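Local coordinates for protein fructose-bisphosphate aldolase (Plasmodium falciparum, PDB 4TR9) that belongs to the class I fructose-bisphosphate aldolases, enzymes built on a TIM barrel whose subunits associate into a larger assembly, at residues A210-T213 and Q214-S218; S293-L297 and G298-W302; V241-G244 and Y245-A249. One frame throughout, in Å; residues are numbered along the deposited sequence. Where two conformers were deposited one is given.

Interaction 1 of 3, residues A210-T213 and Q214-S218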
loop_
_atom_site.group_PDB
_atom_site.type_symbol
_atom_site.label_atom_id
_atom_site.label_comp_id
_atom_site.label_asym_id
_atom_site.label_seq_id
_atom_site.Cartn_x
_atom_site.Cartn_y
_atom_site.Cartn_z
ATOM N N ALA A 210 13.230 10.359 15.807
ATOM C CA ALA A 210 12.808 11.235 14.720
ATOM C C ALA A 210 12.454 10.432 13.474
ATOM O O ALA A 210 11.425 10.673 12.841
ATOM C CB ALA A 210 13.893 12.252 14.404
ATOM N N VAL A 211 13.310 9.476 13.129
ATOM C CA VAL A 211 13.100 8.637 11.956
ATOM C C VAL A 211 11.835 7.795 12.100
ATOM O O VAL A 211 11.051 7.666 11.159
ATOM C CB VAL A 211 14.304 7.708 11.706
ATOM C CG1 VAL A 211 14.032 6.783 10.533
ATOM C CG2 VAL A 211 15.563 8.525 11.462
ATOM N N VAL A 212 11.640 7.231 13.288
ATOM C CA VAL A 212 10.467 6.411 13.566
ATOM C C VAL A 212 9.189 7.246 13.547
ATOM O O VAL A 212 8.197 6.861 12.927
ATOM C CB VAL A 212 10.588 5.696 14.926
ATOM C CG1 VAL A 212 9.277 5.017 15.294
ATOM C CG2 VAL A 212 11.728 4.690 14.896
ATOM N N THR A 213 9.217 8.389 14.226
ATOM C CA THR A 213 8.056 9.269 14.286
ATOM C C THR A 213 7.671 9.760 12.896
ATOM O O THR A 213 6.490 9.829 12.556
ATOM C CB THR A 213 8.311 10.480 15.202
ATOM O OG1 THR A 213 8.695 10.023 16.505
ATOM C CG2 THR A 213 7.059 11.335 15.320
ATOM N N GLN A 214 8.676 10.089 12.091
ATOM C CA GLN A 214 8.447 10.534 10.722
ATOM C C GLN A 214 7.802 9.431 9.888
ATOM O O GLN A 214 6.925 9.693 9.064
ATOM C CB GLN A 214 9.763 10.985 10.082
ATOM C CG GLN A 214 9.641 11.402 8.627
ATOM C CD GLN A 214 10.949 11.910 8.056
ATOM O OE1 GLN A 214 11.867 12.266 8.797
ATOM N NE2 GLN A 214 11.042 11.946 6.732
ATOM N N LYS A 215 8.236 8.195 10.112
ATOM C CA LYS A 215 7.703 7.048 9.384
ATOM C C LYS A 215 6.266 6.746 9.800
ATOM O O LYS A 215 5.415 6.455 8.959
ATOM C CB LYS A 215 8.583 5.817 9.608
ATOM C CG LYS A 215 8.113 4.572 8.872
ATOM C CD LYS A 215 8.955 3.363 9.246
ATOM C CE LYS A 215 8.512 2.121 8.490
ATOM N NZ LYS A 215 8.692 2.266 7.018
ATOM N N VAL A 216 6.005 6.817 11.101
ATOM C CA VAL A 216 4.673 6.547 11.630
ATOM C C VAL A 216 3.671 7.604 11.173
ATOM O O VAL A 216 2.591 7.271 10.683
ATOM C CB VAL A 216 4.680 6.483 13.170
ATOM C CG1 VAL A 216 3.258 6.397 13.707
ATOM C CG2 VAL A 216 5.504 5.297 13.647
ATOM N N LEU A 217 4.036 8.875 11.325
ATOM C CA LEU A 217 3.160 9.978 10.940
ATOM C C LEU A 217 2.822 9.948 9.452
ATOM O O LEU A 217 1.719 10.320 9.053
ATOM C CB LEU A 217 3.796 11.322 11.306
ATOM C CG LEU A 217 3.823 11.663 12.799
ATOM C CD1 LEU A 217 4.349 13.073 13.019
ATOM C CD2 LEU A 217 2.441 11.498 13.415
ATOM N N SER A 218 3.772 9.506 8.635
ATOM C CA SER A 218 3.549 9.385 7.199
ATOM C C SER A 218 2.458 8.362 6.905
ATOM O O SER A 218 1.624 8.563 6.023
ATOM C CB SER A 218 4.844 8.997 6.483
ATOM O OG SER A 218 4.621 8.799 5.099
#
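Leu217 sits one helical turn beyond Thr213, the two side chains lying side by side and pointing the same way. The backbone fixes this spacing: Leu217 N donates to Thr213 O over 2.9 Å. Followed outward, the leucine first meets that same carbonyl, its CB 3.3 Å and its CG 3.2 Å from Thr213 O. Its CG lies opposite its own carbonyl carbon (chi1 -73°), which swings the branch back toward the preceding turn, and CD1 comes to 4.0 Å from Thr213 CG2. The leucine also touches Pro196 of strand 191-198 and Thr267 of helix 253-267. Threonine suits this buried spot because its two branches divide the work: CG2 packs along the leucine, while OG1 turns back and satisfies itself on the carbonyl of Cys209. A second pair lies beside the first, with Val212 CG1 and Val216 CG2 4.1 Å apart. Both valines lean on Ile198, and their branched, compact shape packs against the strand without a long flexible chain. The partly exposed side of the helix carries longer polar residues: Gln214 extends fully to reach Gln225 of the second subunit and Arg266 by weak hydrogen bonds, and Lys215 packs on Tyr7 of the second subunit while its NZ makes a long, weak ion pair with Asp168 of the third subunit. Packing one side of a helix on the barrel strand is characteristic of the outer helices of a TIM barrel; here, in the beta-alpha-beta unit 191-198, 206-226, 235-236, another side also meets the second subunit.

Interaction 2 of 3, residues S293-L297 and G298-W302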
loop_
_atom_site.group_PDB
_atom_site.type_symbol
_atom_site.label_atom_id
_atom_site.label_comp_id
_atom_site.label_asym_id
_atom_site.label_seq_id
_atom_site.Cartn_x
_atom_site.Cartn_y
_atom_site.Cartn_z
ATOM N N SER A 293 10.625 25.370 23.939
ATOM C CA SER A 293 11.723 25.245 22.988
ATOM C C SER A 293 11.198 25.014 21.575
ATOM O O SER A 293 11.792 25.470 20.598
ATOM C CB SER A 293 12.659 24.105 23.396
ATOM O OG SER A 293 13.186 24.317 24.693
ATOM N N ILE A 294 10.080 24.304 21.481
ATOM C CA ILE A 294 9.438 24.038 20.198
ATOM C C ILE A 294 8.842 25.315 19.609
ATOM O O ILE A 294 9.002 25.595 18.420
ATOM C CB ILE A 294 8.331 22.973 20.336
ATOM C CG1 ILE A 294 8.930 21.634 20.770
ATOM C CG2 ILE A 294 7.585 22.802 19.028
ATOM C CD1 ILE A 294 7.897 20.555 21.008
ATOM N N ASN A 295 8.163 26.092 20.447
ATOM C CA ASN A 295 7.517 27.317 19.991
ATOM C C ASN A 295 8.477 28.498 19.902
ATOM O O ASN A 295 8.126 29.552 19.369
ATOM C CB ASN A 295 6.345 27.672 20.906
ATOM C CG ASN A 295 5.182 26.713 20.758
ATOM O OD1 ASN A 295 4.363 26.850 19.848
ATOM N ND2 ASN A 295 5.100 25.736 21.654
ATOM N N ALA A 296 9.692 28.321 20.411
ATOM C CA ALA A 296 10.703 29.365 20.321
ATOM C C ALA A 296 11.288 29.429 18.914
ATOM O O ALA A 296 12.029 30.354 18.583
ATOM C CB ALA A 296 11.804 29.134 21.347
ATOM N N LEU A 297 10.949 28.444 18.088
ATOM C CA LEU A 297 11.458 28.376 16.723
ATOM C C LEU A 297 10.517 29.052 15.726
ATOM O O LEU A 297 10.231 28.507 14.660
ATOM C CB LEU A 297 11.695 26.921 16.315
ATOM C CG LEU A 297 12.731 26.154 17.141
ATOM C CD1 LEU A 297 12.871 24.725 16.641
ATOM C CD2 LEU A 297 14.075 26.866 17.115
ATOM N N GLY A 298 10.031 30.237 16.089
ATOM C CA GLY A 298 9.226 31.055 15.198
ATOM C C GLY A 298 7.826 30.533 14.932
ATOM O O GLY A 298 7.530 29.372 15.207
ATOM N N PRO A 299 6.956 31.394 14.381
ATOM C CA PRO A 299 5.561 31.049 14.081
ATOM C C PRO A 299 5.442 29.886 13.097
ATOM O O PRO A 299 5.896 29.986 11.957
ATOM C CB PRO A 299 5.002 32.341 13.475
ATOM C CG PRO A 299 6.199 33.083 12.979
ATOM C CD PRO A 299 7.294 32.759 13.947
ATOM N N HIS A 300 4.829 28.795 13.546
ATOM C CA HIS A 300 4.703 27.585 12.740
ATOM C C HIS A 300 3.432 27.600 11.892
ATOM O O HIS A 300 2.485 28.317 12.212
ATOM C CB HIS A 300 4.721 26.349 13.646
ATOM C CG HIS A 300 5.948 26.243 14.494
ATOM N ND1 HIS A 300 7.203 26.035 13.967
ATOM C CD2 HIS A 300 6.112 26.313 15.838
ATOM C CE1 HIS A 300 8.089 25.984 14.946
ATOM N NE2 HIS A 300 7.451 26.150 16.091
ATOM N N PRO A 301 3.414 26.815 10.800
ATOM C CA PRO A 301 2.224 26.678 9.950
ATOM C C PRO A 301 0.992 26.209 10.721
ATOM O O PRO A 301 -0.133 26.525 10.334
ATOM C CB PRO A 301 2.649 25.627 8.921
ATOM C CG PRO A 301 4.121 25.776 8.834
ATOM C CD PRO A 301 4.577 26.116 10.223
ATOM N N TRP A 302 1.210 25.454 11.792
ATOM C CA TRP A 302 0.125 25.025 12.667
ATOM C C TRP A 302 0.405 25.454 14.102
ATOM O O TRP A 302 1.543 25.761 14.453
ATOM C CB TRP A 302 -0.068 23.508 12.608
ATOM C CG TRP A 302 0.803 22.799 11.611
ATOM C CD1 TRP A 302 0.403 22.219 10.442
ATOM C CD2 TRP A 302 2.216 22.585 11.703
ATOM N NE1 TRP A 302 1.481 21.662 9.798
ATOM C CE2 TRP A 302 2.607 21.875 10.551
ATOM C CE3 TRP A 302 3.192 22.933 12.643
ATOM C CZ2 TRP A 302 3.928 21.502 10.315
ATOM C CZ3 TRP A 302 4.502 22.562 12.408
ATOM C CH2 TRP A 302 4.858 21.854 11.254
#
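A histidine side chain folds back to bond a carbonyl six residues earlier: His300 NE2 donates to Ile294 O over 2.9 Å, with 158° at the hydrogen. The place is the exit of helix 284-295, where an inverse gamma turn centred on Leu297 redirects the chain before strand 303-308 of the TIM barrel. The weak turn bond runs from Gly298 N to Ala296 O. Glycine fits the next position, since its phi of 71° is a value that residues with a CB adopt reluctantly, and a CB here would also clash with Leu297 O.

With chi1 at -57°, the His300 ring starts out beside the backbone N, and this carries the imidazole toward the helix end. The acceptor lies close to the ring plane, at the edge, although the donor itself is tilted from the plane of the Ile294 carbonyl. Gly298 O, two residues earlier, packs over one face, 3.3 Å above the plane and over its centre. Histidine suits the place because its flat ring carries an N-H at its far edge, able to reach Ile294 O while lying against Gly298 O.

Asn295 gives its ND2 to Leu291 O and Leu304 O, tying the helix to the next strand. The Leu297 side chain leads away from the histidine, packing on Val261 and on an aromatic side chain of the bound peptide, while its root stays close: Leu297 CB lies 4.0 Å from His300 CE1, and Leu297 O lies 3.3 Å from that same carbon.

Interaction 3 of 3, residues V241-G244 and Y245-A249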
loop_
_atom_site.group_PDB
_atom_site.type_symbol
_atom_site.label_atom_id
_atom_site.label_comp_id
_atom_site.label_asym_id
_atom_site.label_seq_id
_atom_site.Cartn_x
_atom_site.Cartn_y
_atom_site.Cartn_z
ATOM N N VAL A 241 9.606 14.600 19.844
ATOM C CA VAL A 241 10.761 13.843 19.384
ATOM C C VAL A 241 11.903 13.988 20.383
ATOM O O VAL A 241 12.640 14.975 20.367
ATOM C CB VAL A 241 11.227 14.297 17.991
ATOM C CG1 VAL A 241 12.453 13.510 17.564
ATOM C CG2 VAL A 241 10.104 14.123 16.980
ATOM N N THR A 242 12.030 13.002 21.264
ATOM C CA THR A 242 13.056 13.020 22.297
ATOM C C THR A 242 13.864 11.731 22.288
ATOM O O THR A 242 13.469 10.743 21.670
ATOM C CB THR A 242 12.448 13.211 23.700
ATOM O OG1 THR A 242 11.633 12.079 24.027
ATOM C CG2 THR A 242 11.600 14.472 23.754
ATOM N N ALA A 243 14.997 11.743 22.980
ATOM C CA ALA A 243 15.794 10.538 23.146
ATOM C C ALA A 243 15.090 9.585 24.102
ATOM O O ALA A 243 14.136 9.968 24.780
ATOM C CB ALA A 243 17.185 10.879 23.655
ATOM N N GLY A 244 15.558 8.344 24.152
ATOM C CA GLY A 244 14.979 7.353 25.038
ATOM C C GLY A 244 15.213 7.686 26.499
ATOM O O GLY A 244 16.115 8.456 26.831
ATOM N N TYR A 245 14.396 7.106 27.373
ATOM C CA TYR A 245 14.523 7.333 28.808
ATOM C C TYR A 245 15.820 6.742 29.350
ATOM O O TYR A 245 16.403 7.266 30.298
ATOM C CB TYR A 245 13.325 6.740 29.554
ATOM C CG TYR A 245 12.034 7.505 29.355
ATOM C CD1 TYR A 245 12.045 8.858 29.044
ATOM C CD2 TYR A 245 10.803 6.872 29.481
ATOM C CE1 TYR A 245 10.867 9.560 28.862
ATOM C CE2 TYR A 245 9.620 7.565 29.302
ATOM C CZ TYR A 245 9.657 8.908 28.993
ATOM O OH TYR A 245 8.481 9.601 28.812
ATOM N N GLU A 246 16.267 5.648 28.742
ATOM C CA GLU A 246 17.493 4.987 29.171
ATOM C C GLU A 246 18.665 5.324 28.255
ATOM O O GLU A 246 19.732 4.718 28.353
ATOM C CB GLU A 246 17.295 3.468 29.231
ATOM C CG GLU A 246 16.458 2.983 30.410
ATOM C CD GLU A 246 14.974 3.243 30.230
ATOM O OE1 GLU A 246 14.518 3.323 29.069
ATOM O OE2 GLU A 246 14.262 3.368 31.249
ATOM N N CYS A 247 18.466 6.294 27.367
ATOM C CA CYS A 247 19.523 6.712 26.450
ATOM C C CYS A 247 20.652 7.408 27.203
ATOM O O CYS A 247 20.415 8.109 28.186
ATOM C CB CYS A 247 18.967 7.637 25.367
ATOM S SG CYS A 247 20.169 8.084 24.091
ATOM N N THR A 248 21.880 7.210 26.734
ATOM C CA THR A 248 23.052 7.765 27.401
ATOM C C THR A 248 23.495 9.086 26.779
ATOM O O THR A 248 24.057 9.942 27.462
ATOM C CB THR A 248 24.233 6.777 27.371
ATOM O OG1 THR A 248 24.567 6.468 26.013
ATOM C CG2 THR A 248 23.872 5.494 28.105
ATOM N N ALA A 249 23.242 9.249 25.484
ATOM C CA ALA A 249 23.607 10.475 24.783
ATOM C C ALA A 249 22.793 11.656 25.300
ATOM O O ALA A 249 21.586 11.739 25.070
ATOM C CB ALA A 249 23.414 10.310 23.284
#
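Gly244 and Cys247 are the ends of a type I beta turn, with Tyr245 and Glu246 at its corners, on the surface loop that joins strand 235-236 to helix 253-267 of the TIM barrel. Of the polar contacts, the one that closes the turn is modest: Cys247 N donates to Gly244 O over 3.2 Å, a weak bond but fairly straight, with 155° at the hydrogen. The loop is steadied further from outside. Backbone bonds link Gly244 to His204, Tyr245 to Ala200 and Glu246 to Gly202, and Glu246 OE1 accepts from Gly202 N. A carboxylate suits this corner because it can turn back to a backbone N-H of the neighbouring loop. Tyr245, the other corner, stretches its hydroxyl to a weak hydrogen bond with Gly281 N, and its side chain touches Ala200 and Asp201; it stays about 10 Å from the bound N'-[(E)-(2,4-dichlorophenyl)methylidene]-3,4-dihydroxybenzohydrazide, a neighbour rather than part of that pocket.

The apolar contacts are few and small. Ala243 CB meets Cys247 CB at 4.1 Å, one methyl against a methylene, and the alanine is also backed by Thr251 and Ile206. Small residues fit where the two arms of the turn come together. Cys247 CB lies against the Gly244 backbone, 3.7 Å from Gly244 N and 3.3 Å from Gly244 O. With its sulfur trans to the backbone N (chi1 -175°), the cysteine directs SG across to the alanine, where it stops 4.1 Å from Ala243 CB.

In the fold
Along the chain the three contacts come in series, none enclosing or crossing another. Interaction 1 lies within helix 206-226 and closes one helical turn rather than a loop. Interaction 3 follows, turning the chain on the C-terminal side of strand 235-236 before helix 253-267 begins, and it touches interaction 1 where Val241 CG1 packs on Ala210 CA. Interaction 2 comes last, closing the bend from helix 284-295 into strand 303-308; it touches neither of the others, its nearest atoms being about 6 Å from interaction 3. Helix 253-267 is their common neighbour, meeting Ala210, Thr213, Gln214 and Leu217, then Val241 and Thr242, then Leu297, His300 and Trp302. Interactions 1 and 2 also both meet the second subunit.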